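Putative carbohydrate metabolism domain-containing protein (PDB 3S30) is of unproven function but is probably a glycoside hydrolase or carbohydrate-handling protein, with a galactose-binding-like domain that holds a sodium ion. Local coordinates at residues G161-C166 with I342-L347. Residues are numbered along the deposited sequence; the frame is centred on the assembly and turned at random.
With NA (sodium ion), chain C.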
loop_
_atom_site.group_PDB
_atom_site.type_symbol
_atom_site.label_atom_id
_atom_site.label_comp_id
_atom_site.label_asym_id
_atom_site.label_seq_id
_atom_site.Cartn_x
_atom_site.Cartn_y
_atom_site.Cartn_z
ATOM N N GLY A 161 -12.386 -5.128 13.216
ATOM C CA GLY A 161 -12.706 -4.196 12.152
ATOM C C GLY A 161 -14.013 -3.506 12.425
ATOM O O GLY A 161 -14.669 -3.796 13.413
ATOM N N ARG A 162 -14.385 -2.585 11.544
ATOM C CA ARG A 162 -15.621 -1.823 11.686
ATOM C C ARG A 162 -16.836 -2.673 11.348
ATOM O O ARG A 162 -17.868 -2.567 12.007
ATOM C CB ARG A 162 -15.576 -0.588 10.795
ATOM C CG ARG A 162 -16.752 0.345 10.963
ATOM C CD ARG A 162 -16.521 1.632 10.217
ATOM N NE ARG A 162 -17.773 2.318 9.932
ATOM C CZ ARG A 162 -18.581 2.031 8.916
ATOM N NH1 ARG A 162 -18.286 1.058 8.055
ATOM N NH2 ARG A 162 -19.688 2.735 8.749
ATOM N N THR A 163 -16.706 -3.525 10.334
ATOM C CA THR A 163 -17.799 -4.411 9.908
ATOM C C THR A 163 -17.516 -5.884 10.287
ATOM O O THR A 163 -18.370 -6.541 10.904
ATOM C CB THR A 163 -18.060 -4.258 8.385
ATOM O OG1 THR A 163 -18.244 -2.866 8.065
ATOM C CG2 THR A 163 -19.291 -5.047 7.964
ATOM N N GLY A 164 -16.323 -6.373 9.927
ATOM C CA GLY A 164 -15.832 -7.711 10.322
ATOM C C GLY A 164 -14.341 -7.656 10.645
ATOM O O GLY A 164 -13.945 -7.001 11.609
ATOM N N ASN A 165 -13.507 -8.329 9.851
ATOM C CA ASN A 165 -12.052 -8.147 9.930
ATOM C C ASN A 165 -11.652 -6.852 9.230
ATOM O O ASN A 165 -12.394 -6.342 8.376
ATOM C CB ASN A 165 -11.261 -9.270 9.242
ATOM C CG ASN A 165 -11.608 -10.677 9.744
ATOM O OD1 ASN A 165 -11.735 -10.931 10.946
ATOM N ND2 ASN A 165 -11.728 -11.607 8.801
ATOM N N CYS A 166 -10.470 -6.332 9.572
ATOM C CA CYS A 166 -9.923 -5.136 8.910
ATOM C C CYS A 166 -8.452 -5.310 8.557
ATOM O O CYS A 166 -7.797 -6.243 9.010
ATOM C CB CYS A 166 -10.128 -3.879 9.786
ATOM S SG CYS A 166 -9.276 -3.836 11.400
ATOM N N ILE A 342 -7.311 -0.111 8.604
ATOM C CA ILE A 342 -8.166 0.373 7.524
ATOM C C ILE A 342 -9.309 -0.593 7.329
ATOM O O ILE A 342 -9.126 -1.795 7.415
ATOM C CB ILE A 342 -7.401 0.503 6.184
ATOM C CG1 ILE A 342 -6.149 1.378 6.348
ATOM C CG2 ILE A 342 -8.321 1.111 5.102
ATOM C CD1 ILE A 342 -6.473 2.866 6.696
ATOM N N ASP A 343 -10.489 -0.063 7.053
ATOM C CA ASP A 343 -11.645 -0.895 6.771
ATOM C C ASP A 343 -12.570 -0.232 5.752
ATOM O O ASP A 343 -12.517 0.990 5.552
ATOM C CB ASP A 343 -12.414 -1.135 8.065
ATOM C CG ASP A 343 -13.131 -2.464 8.079
ATOM O OD1 ASP A 343 -13.175 -3.159 7.037
ATOM O OD2 ASP A 343 -13.636 -2.826 9.151
ATOM N N ASP A 344 -13.422 -1.052 5.136
ATOM C CA ASP A 344 -14.454 -0.600 4.204
ATOM C C ASP A 344 -13.944 0.468 3.233
ATOM O O ASP A 344 -14.450 1.591 3.185
ATOM C CB ASP A 344 -15.687 -0.117 4.968
ATOM C CG ASP A 344 -16.329 -1.219 5.780
ATOM O OD1 ASP A 344 -16.473 -2.336 5.245
ATOM O OD2 ASP A 344 -16.701 -0.972 6.948
ATOM N N LEU A 345 -12.932 0.083 2.470
ATOM C CA LEU A 345 -12.321 0.933 1.461
ATOM C C LEU A 345 -13.062 0.763 0.138
ATOM O O LEU A 345 -13.374 -0.358 -0.270
ATOM C CB LEU A 345 -10.853 0.535 1.292
ATOM C CG LEU A 345 -10.004 1.321 0.304
ATOM C CD1 LEU A 345 -9.750 2.748 0.813
ATOM C CD2 LEU A 345 -8.711 0.561 0.081
ATOM N N GLU A 346 -13.352 1.874 -0.529
ATOM C CA GLU A 346 -14.003 1.825 -1.841
ATOM C C GLU A 346 -13.377 2.815 -2.814
ATOM O O GLU A 346 -13.173 3.978 -2.484
ATOM C CB GLU A 346 -15.505 2.093 -1.730
ATOM C CG GLU A 346 -16.167 2.274 -3.091
ATOM C CD GLU A 346 -17.680 2.266 -3.050
ATOM O OE1 GLU A 346 -18.256 2.395 -1.950
ATOM O OE2 GLU A 346 -18.287 2.137 -4.136
ATOM N N LEU A 347 -13.076 2.325 -4.013
ATOM C CA LEU A 347 -12.688 3.174 -5.142
ATOM C C LEU A 347 -13.968 3.604 -5.870
ATOM O O LEU A 347 -14.531 2.841 -6.650
ATOM C CB LEU A 347 -11.749 2.399 -6.066
ATOM C CG LEU A 347 -10.900 3.147 -7.090
ATOM C CD1 LEU A 347 -9.906 4.087 -6.441
ATOM C CD2 LEU A 347 -10.170 2.147 -7.957
HETATM NA NA NA C . -13.947 -5.473 6.775
#
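Asp-343 and the loop carbonyl of Asn-165 meet at a sodium ion. Asp-343 OD1 lies 2.5 Å from the ion and Asn-165 O 2.4 Å. Asn-105 O and Glu-107 OE2 complete the protein ligands. Asp-343 OD2 turns to the loop and accepts the backbone N of Arg-162, nearly along its C-O axis. A weak second bond reaches OD2 from Thr-163 N. OD1 also accepts the N of Asp-344 on its anti side, 35° out of the carboxylate plane.

Asp-344 holds the same loop through its side chain. Its OD2 uses the syn lone pair for Thr-163 OG1, at 2.7 Å. Arg-162 NH1 reaches that oxygen edge-on at 2.8 Å, in a salt bridge whose hydrogen bond is weak. The guanidinium and carboxylate planes stand 86° apart. The Arg-162 chain runs extended from CG to NE, which carries NH1 there. The guanidinium also makes a cation-pi contact with Tyr-224. An alanine in place of this aspartate would probably leave Arg-162 without this charge partner and Thr-163 OG1 without this acceptor.

The shared metal ties the loop between strands 155-158 and 166-173 to strand 339-349, in a mostly antiparallel fold consistent with a galactose-binding-like domain. Strand 339-349 turns a corner at Asp-344. Before it, Ile-342 bonds to Leu-167 and Asp-343 to Tyr-224 of strand 218-228. After it, Leu-345 bonds to Phe-104 of strand 103-104 and Glu-346 to Val-222.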